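Local coordinates for insecticidal protein (Brevibacillus laterosporus, PDB 7ML9) that is a putative beta-pore-forming insecticidal toxin active against the western corn rootworm, and probably acts by inserting a beta-barrel pore into membranes, at residues L32-L35 with A36-E40; K75-G79 with E80-S84. All coordinates share one frame; numbering follows the deposited sequence. Where two conformers were deposited one is given.

Interaction 1: residues L32-L35 with A36-E40; sequences LRDL and AREDE. With EDO (1,2-ethanediol), chain H.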
# COMPACT_ATOMS: atom_id res chain seq x y z
N LEU A 32 2.75 10.51 21.46
CA LEU A 32 4.03 11.01 21.95
C LEU A 32 3.86 11.74 23.28
O LEU A 32 4.76 11.70 24.13
CB LEU A 32 4.70 11.93 20.92
CG LEU A 32 5.16 11.20 19.64
CD1 LEU A 32 5.73 12.17 18.64
CD2 LEU A 32 6.20 10.13 19.97
N ARG A 33 2.74 12.44 23.45
CA ARG A 33 2.45 13.05 24.75
C ARG A 33 2.27 11.98 25.82
O ARG A 33 2.72 12.15 26.96
CB ARG A 33 1.22 13.93 24.66
CG ARG A 33 1.38 15.20 23.82
CD ARG A 33 0.04 15.92 23.78
NE ARG A 33 0.03 16.98 22.78
CZ ARG A 33 -0.97 17.83 22.59
NH1 ARG A 33 -2.06 17.75 23.35
NH2 ARG A 33 -0.89 18.76 21.65
N ASP A 34 1.60 10.87 25.48
CA ASP A 34 1.47 9.78 26.45
C ASP A 34 2.81 9.13 26.73
O ASP A 34 3.08 8.71 27.86
CB ASP A 34 0.46 8.74 25.97
CG ASP A 34 0.27 7.61 26.98
OD1 ASP A 34 -0.51 7.78 27.95
OD2 ASP A 34 0.92 6.56 26.82
N LEU A 35 3.68 9.04 25.71
CA LEU A 35 5.04 8.55 25.93
C LEU A 35 5.75 9.36 27.02
O LEU A 35 6.41 8.79 27.90
CB LEU A 35 5.82 8.62 24.62
CG LEU A 35 7.27 8.13 24.64
CD1 LEU A 35 7.27 6.63 24.92
CD2 LEU A 35 7.96 8.45 23.28
N ALA A 36 5.65 10.70 26.96
CA ALA A 36 6.25 11.53 28.01
C ALA A 36 5.61 11.24 29.37
O ALA A 36 6.32 11.11 30.38
CB ALA A 36 6.13 13.02 27.67
N ARG A 37 4.28 11.11 29.42
CA ARG A 37 3.61 10.80 30.67
C ARG A 37 4.02 9.43 31.21
O ARG A 37 4.10 9.24 32.43
CB ARG A 37 2.09 10.85 30.49
CG ARG A 37 1.56 12.25 30.09
CD ARG A 37 0.09 12.20 29.70
NE ARG A 37 -0.34 13.51 29.20
CZ ARG A 37 -0.94 13.72 28.03
NH1 ARG A 37 -1.23 12.69 27.23
NH2 ARG A 37 -1.27 14.96 27.68
N GLU A 38 4.27 8.45 30.33
CA GLU A 38 4.68 7.12 30.79
C GLU A 38 6.04 7.17 31.47
O GLU A 38 6.22 6.60 32.55
CB GLU A 38 4.74 6.12 29.63
CG GLU A 38 3.43 5.91 28.92
CD GLU A 38 2.55 4.90 29.62
OE1 GLU A 38 3.00 4.31 30.63
OE2 GLU A 38 1.40 4.69 29.15
N ASP A 39 7.00 7.85 30.84
CA ASP A 39 8.33 7.96 31.43
C ASP A 39 8.28 8.69 32.77
O ASP A 39 8.92 8.27 33.74
CB ASP A 39 9.25 8.70 30.46
CG ASP A 39 10.70 8.77 30.93
OD1 ASP A 39 11.15 7.93 31.74
OD2 ASP A 39 11.41 9.67 30.47
N GLU A 40 7.50 9.77 32.83
CA GLU A 40 7.31 10.50 34.08
C GLU A 40 6.82 9.58 35.20
O GLU A 40 7.48 9.43 36.23
CB GLU A 40 6.32 11.65 33.85
CG GLU A 40 6.09 12.59 35.04
CD GLU A 40 5.20 13.76 34.62
OE1 GLU A 40 3.95 13.60 34.63
OE2 GLU A 40 5.75 14.81 34.24
C1 EDO H . 15.02 9.59 30.45
O1 EDO H . 13.85 9.12 31.14
C2 EDO H . 15.27 8.75 29.21
O2 EDO H . 16.66 8.84 28.88
O HOH W 1 -2.86 15.72 25.63
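Arg33 and Arg37 lie one turn apart on helix 28-48, and the contact is an i to i+4 pairing within this alpha-helix. The backbone bonds come first. Ala36 N donates to Leu32 O, Arg37 N to Arg33 O, Glu38 N to Asp34 O and Asp39 N to Leu35 O. The shortest is Glu38 N to Asp34 O, at 2.8 Å.

The arginines pack and share a water. Arg33 CB sits over one face of the Arg37 guanidinium, 3.8 Å from Arg37 NH1. With CG anti to the carbonyl carbon (chi1 -62°) and the chain extended to NE, Arg37 runs back along the helix over Arg33. A water lies in the plane of both guanidinium groups. It accepts from Arg33 NH1 at 3.2 Å and from Arg37 NH2 at 2.7 Å, and so bridges two like charges. Asp56 forms a salt bridge with Arg37 NE, and Glu30 accepts from Arg37 NH1. These bonds fix the rotation of the Arg37 group.

The acidic residues form a second group. Asp34 binds the sodium ion together with Glu30. It has two deposited conformers, so its close approach to the Glu38 carboxylate is doubtful in detail.

The apolar face is buried. Leu32 packs on Ile242, and Leu35 on Val245 and Cys249, all in helix 242-252. Ala36 touches Ala227 of strand 201-229. This joins the helix to the sheet and to the second helix.

Asp39 closes the last of the backbone bonds, and its carboxylate leads away from 32-35 to salt bridges with Arg229 and Lys248. An ethanediol, probably from the crystallisation liquor, donates from O1 to Asp39 OD2 at 2.6 Å.

Interaction 2: residues K75-G79 with E80-S84; sequences KNVIG and ERRIS
Arg81 folds back onto Asn76, and Arg82 onto Val77, where the loop after strand 69-71 tightens into a 3-10 turn and enters strand 83-84. Two i to i+3 backbone bonds shape the turn. Arg81 N donates to Ile78 O, and Arg82 N donates to Gly79 O at 3.0 Å. Gly79 has positive phi (63°), a conformation that suits glycine.

The tight side is built by Arg82. Its chain bends at chi2 (-72°), which brings CD to 3.0 Å from Val77 O. Val77 CG2 lies over one face of the guanidinium, toward its rim, 3.7 Å from Arg82 NH1. The polar end is held from outside the turn. Arg82 NH1 forms a salt bridge with Glu40 and also donates to Trp228 O. Arg82 NE forms a salt bridge with Asp56, which also accepts from Gly79 N.

The solvent side is looser. Lys75, Glu80 and Arg81 are exposed. Arg81 bends at chi3 and grips Asn76 side-on with two nitrogens. NE donates to the backbone Asn76 O at 2.9 Å, from above the carbonyl plane. NH1 makes a straighter bond to Asn76 OD1 at 3.2 Å. That oxygen lies in the guanidinium plane, although the amide and guanidinium planes are turned 45° apart. The other end of the amide, Asn76 ND2, donates to Asn236 O.

The two arginines therefore do different work. Arg82 is buried, and its charge is met by two carboxylates, which probably favours the ionised state of all three groups. Arg81 binds neutral oxygens within the turn, so it clasps the loop without a salt bridge there.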
# COMPACT_ATOMS: atom_id res chain seq x y z
N LYS A 75 2.12 23.34 34.95
CA LYS A 75 1.63 23.85 33.66
C LYS A 75 2.72 23.82 32.62
O LYS A 75 2.46 23.69 31.42
CB LYS A 75 1.12 25.29 33.81
CG LYS A 75 0.15 25.51 34.95
CD LYS A 75 -1.00 24.54 34.91
CE LYS A 75 -1.84 24.65 36.18
NZ LYS A 75 -2.24 26.07 36.43
N ASN A 76 3.96 23.94 33.07
CA ASN A 76 5.13 23.91 32.23
C ASN A 76 5.18 22.72 31.26
O ASN A 76 5.73 22.82 30.16
CB ASN A 76 6.33 23.84 33.15
CG ASN A 76 7.56 24.08 32.44
OD1 ASN A 76 7.58 24.96 31.58
ND2 ASN A 76 8.59 23.28 32.70
N VAL A 77 4.68 21.56 31.69
CA VAL A 77 4.83 20.34 30.89
C VAL A 77 3.50 19.75 30.45
O VAL A 77 3.52 18.76 29.70
CB VAL A 77 5.64 19.26 31.63
CG1 VAL A 77 7.01 19.77 32.07
CG2 VAL A 77 4.85 18.70 32.79
N ILE A 78 2.36 20.25 30.87
CA ILE A 78 1.15 19.48 30.62
C ILE A 78 0.58 19.82 29.24
O ILE A 78 0.91 20.84 28.63
CB ILE A 78 0.07 19.65 31.71
CG1 ILE A 78 -0.30 21.12 31.89
CG2 ILE A 78 0.54 19.02 33.02
CD1 ILE A 78 -1.32 21.33 33.00
N GLY A 79 -0.28 18.92 28.75
CA GLY A 79 -0.97 19.11 27.48
C GLY A 79 -0.01 19.20 26.31
O GLY A 79 0.92 18.39 26.18
N GLU A 80 -0.22 20.21 25.47
CA GLU A 80 0.63 20.43 24.30
C GLU A 80 2.11 20.54 24.66
O GLU A 80 2.97 20.18 23.85
CB GLU A 80 0.16 21.70 23.58
CG GLU A 80 0.94 22.10 22.36
CD GLU A 80 0.58 23.52 21.91
OE1 GLU A 80 -0.59 23.74 21.49
OE2 GLU A 80 1.45 24.41 21.99
N ARG A 81 2.43 21.02 25.86
CA ARG A 81 3.84 21.19 26.21
C ARG A 81 4.53 19.89 26.65
O ARG A 81 5.70 19.95 27.03
CB ARG A 81 3.98 22.26 27.29
CG ARG A 81 3.83 23.67 26.68
CD ARG A 81 3.86 24.77 27.70
NE ARG A 81 5.15 25.00 28.33
CZ ARG A 81 6.13 25.77 27.85
NH1 ARG A 81 7.24 25.94 28.56
NH2 ARG A 81 6.03 26.36 26.66
N ARG A 82 3.86 18.74 26.56
CA ARG A 82 4.56 17.47 26.74
C ARG A 82 5.56 17.20 25.62
O ARG A 82 6.49 16.41 25.80
CB ARG A 82 3.55 16.32 26.81
CG ARG A 82 2.73 16.24 28.07
CD ARG A 82 3.62 15.78 29.23
NE ARG A 82 2.85 15.59 30.46
CZ ARG A 82 3.41 15.28 31.63
NH1 ARG A 82 4.73 15.14 31.72
NH2 ARG A 82 2.65 15.11 32.71
N ILE A 83 5.37 17.82 24.45
CA ILE A 83 6.26 17.60 23.31
C ILE A 83 6.63 18.94 22.69
O ILE A 83 5.77 19.80 22.50
CB ILE A 83 5.61 16.69 22.25
CG1 ILE A 83 5.35 15.29 22.84
CG2 ILE A 83 6.50 16.60 21.01
CD1 ILE A 83 6.62 14.49 23.04
N SER A 84 7.90 19.13 22.37
CA SER A 84 8.31 20.30 21.62
C SER A 84 9.16 19.83 20.46
O SER A 84 9.65 18.70 20.44
CB SER A 84 9.09 21.30 22.49
OG SER A 84 10.37 20.78 22.84

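In the fold
Interaction 1 comes first along the chain, on helix 28-48. Interaction 2 follows, in the loop and 3-10 turn leading into strand 83-84. Their centres are about 10 Å apart, and both lie on the same side of the chain's centre, some 30 to 35 Å from it. They touch directly. The Glu40-Arg82 salt bridge joins them, Arg33 CD packs against Gly79 O, and Leu32 O meets Ile83 CD1. Asp56 ties Arg37 of the first to Arg82 of the second. Strand 201-229 backs both, so helix, turn and sheet form one unit in this elongated, strand-rich protein of the epsilon-toxin/MTX2 family.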